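PDB 1RYB: chloroplastic group IIB intron splicing facilitator CRS2, chloroplastic from Zea mays, which is required for splicing group IIB introns in chloroplasts, acting in complexes with CAF1 or CAF2, and has no peptidyl-tRNA hydrolase activity despite its family membership. Local coordinates for residues Pro17-Gly22 with Leu73-Gln78; Thr33-Gly38 with Phe162-Phe167; Val97-Ile102 with Asp138-Phe143. All coordinates share one frame; numbering follows the deposited sequence. Where two conformers were deposited one is given.

Contact 1 is the core of the three: two parallel strands, nine of its ten touching residues buried, its centre about 8 Å from that of the chain. Contacts 2 and 3 are only partly buried, about 13 and 14 Å from that centre. Contacts 1 and 3 are physically joined, since Leu-19 N lies 2.9 Å from His-101 O, a probable hydrogen bond that ties strand 18-22 to the loop leading into strand 102-108. Contact 2 touches neither; its centre is about 26 Å from that of contact 3. Chemistry follows place: backbone bonds and aliphatic faces in contact 1, a charged and aromatic layering in contact 2, loop packing with no hydrogen bond between its segments in contact 3.

Contact 1 (Pro17-Gly22 with Leu73-Gln78); sequences PWLIAG and LVVKPQ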
loop_
_atom_site.group_PDB
_atom_site.type_symbol
_atom_site.label_atom_id
_atom_site.label_comp_id
_atom_site.label_asym_id
_atom_site.label_seq_id
_atom_site.Cartn_x
_atom_site.Cartn_y
_atom_site.Cartn_z
ATOM N N PRO A 17 -10.887 -13.912 2.896
ATOM C CA PRO A 17 -9.609 -13.414 2.312
ATOM C C PRO A 17 -9.313 -11.981 2.632
ATOM O O PRO A 17 -10.174 -11.244 3.118
ATOM C CB PRO A 17 -9.713 -13.552 0.790
ATOM C CG PRO A 17 -11.197 -13.755 0.494
ATOM C CD PRO A 17 -11.913 -14.043 1.840
ATOM N N TRP A 18 -8.055 -11.617 2.360
ATOM C CA TRP A 18 -7.570 -10.236 2.434
ATOM C C TRP A 18 -7.157 -9.769 1.060
ATOM O O TRP A 18 -6.724 -10.556 0.212
ATOM C CB TRP A 18 -6.330 -10.053 3.341
ATOM C CG TRP A 18 -6.672 -10.091 4.811
ATOM C CD1 TRP A 18 -7.158 -11.198 5.515
ATOM C CD2 TRP A 18 -6.519 -9.025 5.764
ATOM N NE1 TRP A 18 -7.332 -10.859 6.824
ATOM C CE2 TRP A 18 -6.973 -9.521 7.009
ATOM C CE3 TRP A 18 -6.113 -7.685 5.674
ATOM C CZ2 TRP A 18 -6.864 -8.747 8.170
ATOM C CZ3 TRP A 18 -6.142 -6.886 6.849
ATOM C CH2 TRP A 18 -6.514 -7.419 8.049
ATOM N N LEU A 19 -7.258 -8.458 0.873
ATOM C CA LEU A 19 -6.779 -7.869 -0.357
ATOM C C LEU A 19 -5.749 -6.878 0.100
ATOM O O LEU A 19 -6.083 -5.971 0.812
ATOM C CB LEU A 19 -7.948 -7.222 -1.126
ATOM C CG LEU A 19 -7.606 -6.634 -2.516
ATOM C CD1 LEU A 19 -8.961 -6.116 -3.080
ATOM C CD2 LEU A 19 -6.726 -5.382 -2.306
ATOM N N ILE A 20 -4.486 -7.095 -0.265
ATOM C CA ILE A 20 -3.412 -6.272 0.160
ATOM C C ILE A 20 -2.981 -5.452 -1.018
ATOM O O ILE A 20 -2.350 -5.986 -2.001
ATOM C CB ILE A 20 -2.254 -7.187 0.706
ATOM C CG1 ILE A 20 -2.736 -8.003 1.971
ATOM C CG2 ILE A 20 -1.029 -6.298 1.076
ATOM C CD1 ILE A 20 -1.795 -9.087 2.349
ATOM N N ALA A 21 -3.276 -4.143 -0.953
ATOM C CA ALA A 21 -2.996 -3.293 -2.139
ATOM C C ALA A 21 -1.979 -2.219 -1.854
ATOM O O ALA A 21 -2.092 -1.548 -0.873
ATOM C CB ALA A 21 -4.329 -2.628 -2.606
ATOM N N GLY A 22 -0.964 -2.117 -2.711
ATOM C CA GLY A 22 0.070 -1.090 -2.574
ATOM C C GLY A 22 -0.170 -0.090 -3.728
ATOM O O GLY A 22 -0.425 -0.516 -4.898
ATOM N N LEU A 73 -5.031 -11.708 -1.645
ATOM C CA LEU A 73 -4.589 -11.279 -2.963
ATOM C C LEU A 73 -3.683 -10.087 -2.775
ATOM O O LEU A 73 -3.879 -9.341 -1.841
ATOM C CB LEU A 73 -5.678 -11.088 -3.997
ATOM C CG LEU A 73 -6.794 -10.164 -3.661
ATOM C CD1 LEU A 73 -7.287 -9.587 -4.981
ATOM C CD2 LEU A 73 -7.969 -10.929 -3.063
ATOM N N VAL A 74 -2.608 -10.013 -3.522
ATOM C CA VAL A 74 -1.683 -8.889 -3.440
ATOM C C VAL A 74 -1.824 -8.120 -4.705
ATOM O O VAL A 74 -1.779 -8.700 -5.716
ATOM C CB VAL A 74 -0.212 -9.271 -3.121
ATOM C CG1 VAL A 74 -0.092 -9.850 -1.715
ATOM C CG2 VAL A 74 0.323 -10.219 -4.126
ATOM N N VAL A 75 -2.039 -6.810 -4.639
ATOM C CA VAL A 75 -2.427 -6.051 -5.821
ATOM C C VAL A 75 -1.649 -4.737 -5.997
ATOM O O VAL A 75 -1.422 -4.046 -5.024
ATOM C CB VAL A 75 -3.889 -5.622 -5.563
ATOM C CG1 VAL A 75 -4.445 -4.722 -6.665
ATOM C CG2 VAL A 75 -4.809 -6.778 -5.300
ATOM N N LYS A 76 -1.291 -4.429 -7.242
ATOM C CA LYS A 76 -0.667 -3.166 -7.668
ATOM C C LYS A 76 -1.547 -2.644 -8.784
ATOM O O LYS A 76 -1.513 -3.149 -9.938
ATOM C CB LYS A 76 0.757 -3.352 -8.212
ATOM C CG LYS A 76 1.707 -3.821 -7.065
ATOM C CD LYS A 76 3.201 -3.649 -7.413
ATOM C CE LYS A 76 3.621 -4.619 -8.493
ATOM N NZ LYS A 76 5.069 -4.578 -8.847
ATOM N N PRO A 77 -2.393 -1.681 -8.484
ATOM C CA PRO A 77 -3.216 -1.111 -9.524
ATOM C C PRO A 77 -2.313 -0.430 -10.550
ATOM O O PRO A 77 -1.268 0.176 -10.232
ATOM C CB PRO A 77 -4.046 -0.009 -8.831
ATOM C CG PRO A 77 -4.009 -0.378 -7.343
ATOM C CD PRO A 77 -2.676 -1.094 -7.185
ATOM N N GLN A 78 -2.680 -0.616 -11.795
ATOM C CA GLN A 78 -1.976 -0.026 -12.904
ATOM C C GLN A 78 -2.873 1.020 -13.594
ATOM O O GLN A 78 -2.917 1.096 -14.810
ATOM C CB GLN A 78 -1.568 -1.103 -13.937
ATOM C CG GLN A 78 -0.829 -2.269 -13.240
ATOM C CD GLN A 78 0.516 -1.869 -12.682
ATOM O OE1 GLN A 78 0.862 -2.228 -11.514
ATOM N NE2 GLN A 78 1.302 -1.192 -13.520
#
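Leu-19 and Leu-73 meet at their branch points, CG to CG at 3.8 Å, where the two side chains cross obliquely on one face of a parallel strand pair. The first torsion of Leu-73 (chi1 55°) puts CG between its backbone N and carbonyl carbon, and from there CD2 reaches back to 3.5 Å from Trp-18 O. Leu-19 CG is anti to its backbone N, and CD2 beyond it touches Val-75 CG2 at 3.8 Å. Ala-21 adds its CB to this face beside Val-75. On the other face fewer side chains touch: Ile-20 CB lies 4.2 Å from Val-74 CG1.

Between the faces runs the polar seam. Leu-73 N donates to Trp-18 O and Ile-20 N to Leu-73 O, the latter nearly straight at 176°; Val-75 N donates to Ile-20 O and Gly-22 N to Val-75 O. Ile-20 thus bonds through N and O to Leu-73 and Val-75, either side of its register mate Val-74, the offset pattern of parallel pairing. At the far end Gly-22 O is buried with no polar partner, 3.3 Å from Pro-77 CD, while Lys-76 turns outward and its NZ forms a salt bridge with Asp-43.

Leu-91 of helix 84-94 covers Leu-19 and Val-75, Val-42 of helix 37-48 covers Ile-20, and strand 102-108 bonds to the other edge of strand 18-22, making this pair part of the central sheet in an alpha/beta sandwich.

Contact 2 (Thr33-Gly38 with Phe162-Phe167); sequences TRHNVG and FLLQKF
Arg-34 reaches across to nearly every residue of 162-167. Its CB lies 3.7 Å from Leu-163 O, and CG sits over the face of the Phe-167 ring, 20° off the normal, in a CH-pi contact. CD makes a second CH-pi contact, over the Phe-162 ring at 3.9 Å from its centroid. The chain is extended from CG to NE (chi3 176°), and NE then approaches Phe-162 CE1. Over the centre of the guanidinium lies that same CE1, 3.3 Å from CZ, with the two planes only 18° apart; Lys-166 O lies over the opposite face. NH1 donates in the guanidinium plane to a lone pair of Phe-162 O at 3.0 Å, and NH2 goes to Glu-171 in a salt bridge.

At the backbone, Arg-34 N bonds to Gln-165 O and His-35 N to Leu-163 O at 2.9 Å. Leu-163 CD1 stands over the centre of the His-35 ring, whose ND1 is bonded to Asp-107.

His-35 and Asp-107 correspond by similarity to the proton acceptor and supporting acid of peptidyl-tRNA hydrolases. The backbone bond at His-35 N and the methyl over its ring probably help hold this histidine, together with the ND1 bond to Asp-107, although CRS2 lacks the hydrolase activity.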
loop_
_atom_site.group_PDB
_atom_site.type_symbol
_atom_site.label_atom_id
_atom_site.label_comp_id
_atom_site.label_asym_id
_atom_site.label_seq_id
_atom_site.Cartn_x
_atom_site.Cartn_y
_atom_site.Cartn_z
ATOM N N THR A 33 10.226 5.685 -7.318
ATOM C CA THR A 33 9.776 6.996 -6.881
ATOM C C THR A 33 9.047 6.926 -5.552
ATOM O O THR A 33 8.530 5.882 -5.156
ATOM C CB THR A 33 8.992 7.709 -7.964
ATOM O OG1 THR A 33 7.785 7.046 -8.201
ATOM C CG2 THR A 33 9.795 7.791 -9.307
ATOM N N ARG A 34 9.094 7.996 -4.833
ATOM C CA ARG A 34 8.505 8.012 -3.463
ATOM C C ARG A 34 7.027 7.618 -3.450
ATOM O O ARG A 34 6.566 6.857 -2.552
ATOM C CB ARG A 34 8.666 9.369 -2.801
ATOM C CG ARG A 34 10.160 9.745 -2.662
ATOM C CD ARG A 34 10.323 10.931 -1.671
ATOM N NE ARG A 34 11.728 11.323 -1.374
ATOM C CZ ARG A 34 12.479 12.096 -2.197
ATOM N NH1 ARG A 34 11.982 12.548 -3.358
ATOM N NH2 ARG A 34 13.772 12.366 -1.847
ATOM N N HIS A 35 6.287 8.169 -4.389
ATOM C CA HIS A 35 4.852 7.858 -4.483
ATOM C C HIS A 35 4.586 6.385 -4.857
ATOM O O HIS A 35 3.438 5.951 -4.814
ATOM C CB HIS A 35 4.233 8.767 -5.570
ATOM C CG HIS A 35 2.836 9.339 -5.311
ATOM N ND1 HIS A 35 2.345 9.522 -4.065
ATOM C CD2 HIS A 35 1.926 9.803 -6.193
ATOM C CE1 HIS A 35 1.151 10.061 -4.175
ATOM N NE2 HIS A 35 0.862 10.213 -5.463
ATOM N N ASN A 36 5.605 5.622 -5.218
ATOM C CA ASN A 36 5.447 4.195 -5.510
ATOM C C ASN A 36 5.881 3.292 -4.383
ATOM O O ASN A 36 5.961 2.104 -4.554
ATOM C CB ASN A 36 6.290 3.805 -6.733
ATOM C CG ASN A 36 5.458 3.929 -8.007
ATOM O OD1 ASN A 36 4.577 4.783 -8.145
ATOM N ND2 ASN A 36 5.622 2.996 -8.915
ATOM N N VAL A 37 6.242 3.827 -3.195
ATOM C CA VAL A 37 6.735 2.956 -2.171
ATOM C C VAL A 37 5.723 1.897 -1.763
ATOM O O VAL A 37 6.120 0.869 -1.280
ATOM C CB VAL A 37 7.292 3.780 -0.978
ATOM C CG1 VAL A 37 6.200 4.499 -0.177
ATOM C CG2 VAL A 37 8.249 3.000 -0.056
ATOM N N GLY A 38 4.432 2.177 -1.879
ATOM C CA GLY A 38 3.474 1.116 -1.599
ATOM C C GLY A 38 3.657 -0.087 -2.501
ATOM O O GLY A 38 3.447 -1.248 -2.111
ATOM N N PHE A 162 8.604 16.159 -5.657
ATOM C CA PHE A 162 9.141 15.375 -4.592
ATOM C C PHE A 162 8.554 13.968 -4.631
ATOM O O PHE A 162 9.250 12.986 -4.440
ATOM C CB PHE A 162 8.773 16.080 -3.279
ATOM C CG PHE A 162 9.163 15.349 -2.048
ATOM C CD1 PHE A 162 10.503 15.161 -1.717
ATOM C CD2 PHE A 162 8.174 14.850 -1.195
ATOM C CE1 PHE A 162 10.908 14.476 -0.569
ATOM C CE2 PHE A 162 8.550 14.175 -0.033
ATOM C CZ PHE A 162 9.909 13.989 0.267
ATOM N N LEU A 163 7.293 13.875 -4.938
ATOM C CA LEU A 163 6.673 12.543 -4.974
ATOM C C LEU A 163 7.185 11.719 -6.055
ATOM O O LEU A 163 7.174 10.481 -5.988
ATOM C CB LEU A 163 5.151 12.593 -5.130
ATOM C CG LEU A 163 4.397 13.239 -3.973
ATOM C CD1 LEU A 163 2.900 13.430 -4.384
ATOM C CD2 LEU A 163 4.501 12.414 -2.682
ATOM N N LEU A 164 7.533 12.405 -7.124
ATOM C CA LEU A 164 7.851 11.740 -8.314
ATOM C C LEU A 164 9.296 11.625 -8.569
ATOM O O LEU A 164 9.692 11.309 -9.684
ATOM C CB LEU A 164 7.144 12.390 -9.536
ATOM C CG LEU A 164 5.641 12.406 -9.445
ATOM C CD1 LEU A 164 5.104 12.961 -10.767
ATOM C CD2 LEU A 164 5.055 10.997 -9.198
ATOM N N GLN A 165 10.055 11.745 -7.497
ATOM C CA GLN A 165 11.530 11.554 -7.469
ATOM C C GLN A 165 11.916 10.364 -6.648
ATOM O O GLN A 165 11.139 9.835 -5.890
ATOM C CB GLN A 165 12.230 12.775 -6.900
ATOM C CG GLN A 165 12.522 13.752 -8.081
ATOM C CD GLN A 165 13.709 13.245 -8.904
ATOM O OE1 GLN A 165 14.143 13.897 -9.880
ATOM N NE2 GLN A 165 14.246 12.070 -8.505
ATOM N N LYS A 166 13.092 9.888 -6.868
ATOM C CA LYS A 166 13.557 8.710 -6.143
ATOM C C LYS A 166 14.042 9.098 -4.753
ATOM O O LYS A 166 14.342 10.253 -4.460
ATOM C CB LYS A 166 14.684 8.094 -6.964
ATOM C CG LYS A 166 14.110 7.458 -8.252
ATOM C CD LYS A 166 14.977 6.338 -8.870
ATOM C CE LYS A 166 14.622 6.009 -10.330
ATOM N NZ LYS A 166 15.357 4.854 -10.892
ATOM N N PHE A 167 14.155 8.130 -3.877
ATOM C CA PHE A 167 14.626 8.405 -2.577
ATOM C C PHE A 167 16.109 8.683 -2.668
ATOM O O PHE A 167 16.804 8.040 -3.476
ATOM C CB PHE A 167 14.460 7.154 -1.706
ATOM C CG PHE A 167 13.016 6.864 -1.321
ATOM C CD1 PHE A 167 12.311 5.834 -1.942
ATOM C CD2 PHE A 167 12.353 7.661 -0.375
ATOM C CE1 PHE A 167 11.006 5.527 -1.513
ATOM C CE2 PHE A 167 11.051 7.379 0.046
ATOM C CZ PHE A 167 10.347 6.369 -0.625
#

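Contact 3 (Val97-Ile102 with Asp138-Phe143); sequences VPLRHI and DGRREF
Leu-99 inserts its branched end between Arg-140, Glu-142 and Phe-143 and meets all three. With CG anti to the backbone N (chi1 -170°), the leucine branch point comes to 3.6 Å from Glu-142 O. CD2 touches Arg-140 CB at 3.7 Å, while CD1 lies against Phe-143 CB at 4.0 Å. Packing is tightest at that phenylalanine: its CB is 3.3 Å from Leu-99 O and equally near Ile-102 O, while its ring continues inward onto Leu-130 and Val-133 of helix 128-136.

The outer side is looser. Arg-140 and Glu-142 are exposed, and there the leucine meets Glu-142 OE2 only through CD2, at 3.9 Å. The Arg-140 guanidinium has CD1 over one face, 4.3 Å above its plane and toward the rim, and Arg-140 NE bonds to Leu-137 O. No hydrogen bond joins the two segments. An alanine in place of Leu-99 would probably leave a gap beside Arg-140 CB, Glu-142 O and Phe-143 CB where CG, CD1 and CD2 had been.

Asp-138 ends helix 128-136 in a Schellman motif before strand 145-149, while the loop from helix 84-94 to strand 102-108 closes a beta-alpha-beta crossover from the parallel strand 70-77.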
loop_
_atom_site.group_PDB
_atom_site.type_symbol
_atom_site.label_atom_id
_atom_site.label_comp_id
_atom_site.label_asym_id
_atom_site.label_seq_id
_atom_site.Cartn_x
_atom_site.Cartn_y
_atom_site.Cartn_z
ATOM N N VAL A 97 -14.027 -9.692 -0.670
ATOM C CA VAL A 97 -13.201 -9.285 0.433
ATOM C C VAL A 97 -13.935 -8.241 1.245
ATOM O O VAL A 97 -14.298 -7.216 0.675
ATOM C CB VAL A 97 -11.938 -8.611 -0.142
ATOM C CG1 VAL A 97 -10.989 -8.244 1.075
ATOM C CG2 VAL A 97 -11.259 -9.547 -1.103
ATOM N N PRO A 98 -14.162 -8.460 2.518
ATOM C CA PRO A 98 -14.824 -7.432 3.334
ATOM C C PRO A 98 -13.946 -6.207 3.552
ATOM O O PRO A 98 -12.663 -6.292 3.620
ATOM C CB PRO A 98 -15.038 -8.063 4.704
ATOM C CG PRO A 98 -14.070 -9.227 4.769
ATOM C CD PRO A 98 -13.760 -9.604 3.331
ATOM N N LEU A 99 -14.622 -5.083 3.774
ATOM C CA LEU A 99 -13.948 -3.812 4.062
ATOM C C LEU A 99 -12.756 -3.951 5.015
ATOM O O LEU A 99 -11.699 -3.460 4.788
ATOM C CB LEU A 99 -14.935 -2.821 4.667
ATOM C CG LEU A 99 -14.357 -1.418 4.760
ATOM C CD1 LEU A 99 -14.178 -0.875 3.392
ATOM C CD2 LEU A 99 -15.339 -0.499 5.486
ATOM N N ARG A 100 -12.988 -4.610 6.098
ATOM C CA ARG A 100 -12.019 -4.735 7.157
ATOM C C ARG A 100 -10.791 -5.479 6.768
ATOM O O ARG A 100 -9.818 -5.422 7.542
ATOM C CB ARG A 100 -12.624 -5.384 8.411
ATOM C CG ARG A 100 -13.047 -6.843 8.181
ATOM C CD ARG A 100 -13.747 -7.494 9.399
ATOM N NE ARG A 100 -14.187 -8.886 9.183
ATOM C CZ ARG A 100 -15.248 -9.224 8.415
ATOM N NH1 ARG A 100 -15.656 -10.508 8.213
ATOM N NH2 ARG A 100 -15.894 -8.239 7.811
ATOM N N HIS A 101 -10.848 -6.151 5.593
ATOM C CA HIS A 101 -9.708 -6.943 5.104
ATOM C C HIS A 101 -9.097 -6.367 3.841
ATOM O O HIS A 101 -8.339 -7.044 3.128
ATOM C CB HIS A 101 -10.129 -8.398 4.836
ATOM C CG HIS A 101 -10.320 -9.170 6.073
ATOM N ND1 HIS A 101 -10.692 -10.493 6.024
ATOM C CD2 HIS A 101 -10.192 -8.795 7.409
ATOM C CE1 HIS A 101 -10.792 -10.911 7.323
ATOM N NE2 HIS A 101 -10.496 -9.883 8.165
ATOM N N ILE A 102 -9.463 -5.124 3.552
ATOM C CA ILE A 102 -8.889 -4.431 2.419
ATOM C C ILE A 102 -7.792 -3.577 2.983
ATOM O O ILE A 102 -8.070 -2.526 3.593
ATOM C CB ILE A 102 -9.910 -3.519 1.742
ATOM C CG1 ILE A 102 -11.119 -4.364 1.227
ATOM C CG2 ILE A 102 -9.226 -2.784 0.578
ATOM C CD1 ILE A 102 -12.216 -3.508 0.640
ATOM N N ASP A 138 -17.506 3.136 -1.580
ATOM C CA ASP A 138 -18.736 3.734 -1.133
ATOM C C ASP A 138 -18.553 4.802 -0.063
ATOM O O ASP A 138 -19.372 4.920 0.831
ATOM C CB ASP A 138 -19.653 2.622 -0.586
ATOM C CG ASP A 138 -20.898 2.460 -1.391
ATOM O OD1 ASP A 138 -21.650 3.403 -1.710
ATOM O OD2 ASP A 138 -21.052 1.221 -1.785
ATOM N N GLY A 139 -17.427 5.485 -0.069
ATOM C CA GLY A 139 -17.141 6.494 0.976
ATOM C C GLY A 139 -16.671 5.861 2.291
ATOM O O GLY A 139 -16.249 6.530 3.187
ATOM N N ARG A 140 -16.739 4.536 2.409
ATOM C CA ARG A 140 -16.292 3.907 3.625
ATOM C C ARG A 140 -14.795 4.073 3.932
ATOM O O ARG A 140 -13.938 3.930 3.094
ATOM C CB ARG A 140 -16.661 2.450 3.622
ATOM C CG ARG A 140 -18.140 2.281 3.356
ATOM C CD ARG A 140 -18.629 0.845 3.434
ATOM N NE ARG A 140 -18.272 0.032 2.264
ATOM C CZ ARG A 140 -18.514 -1.286 2.172
ATOM N NH1 ARG A 140 -18.158 -1.986 1.070
ATOM N NH2 ARG A 140 -19.146 -1.907 3.208
ATOM N N ARG A 141 -14.493 4.284 5.169
ATOM C CA ARG A 141 -13.138 4.526 5.601
ATOM C C ARG A 141 -12.603 3.506 6.567
ATOM O O ARG A 141 -11.452 3.554 6.907
ATOM C CB ARG A 141 -13.043 5.861 6.301
ATOM C CG ARG A 141 -13.322 6.955 5.284
ATOM C CD ARG A 141 -13.070 8.382 5.817
ATOM N NE ARG A 141 -13.862 8.754 6.991
ATOM C CZ ARG A 141 -15.129 9.208 6.970
ATOM N NH1 ARG A 141 -15.806 9.372 5.836
ATOM N NH2 ARG A 141 -15.720 9.498 8.123
ATOM N N GLU A 142 -13.427 2.592 6.998
ATOM C CA GLU A 142 -13.005 1.660 7.992
ATOM C C GLU A 142 -12.228 0.462 7.470
ATOM O O GLU A 142 -12.547 -0.716 7.791
ATOM C CB GLU A 142 -14.155 1.220 8.948
ATOM C CG GLU A 142 -14.971 2.397 9.582
ATOM C CD GLU A 142 -15.712 3.307 8.599
ATOM O OE1 GLU A 142 -15.822 4.514 8.779
ATOM O OE2 GLU A 142 -16.290 2.675 7.572
ATOM N N PHE A 143 -11.244 0.766 6.679
ATOM C CA PHE A 143 -10.369 -0.269 6.199
ATOM C C PHE A 143 -8.963 -0.013 6.763
ATOM O O PHE A 143 -8.570 1.109 6.962
ATOM C CB PHE A 143 -10.394 -0.426 4.650
ATOM C CG PHE A 143 -10.042 0.823 3.903
ATOM C CD1 PHE A 143 -8.716 1.118 3.578
ATOM C CD2 PHE A 143 -11.042 1.733 3.557
ATOM C CE1 PHE A 143 -8.373 2.285 2.895
ATOM C CE2 PHE A 143 -10.715 2.914 2.890
ATOM C CZ PHE A 143 -9.380 3.190 2.570
#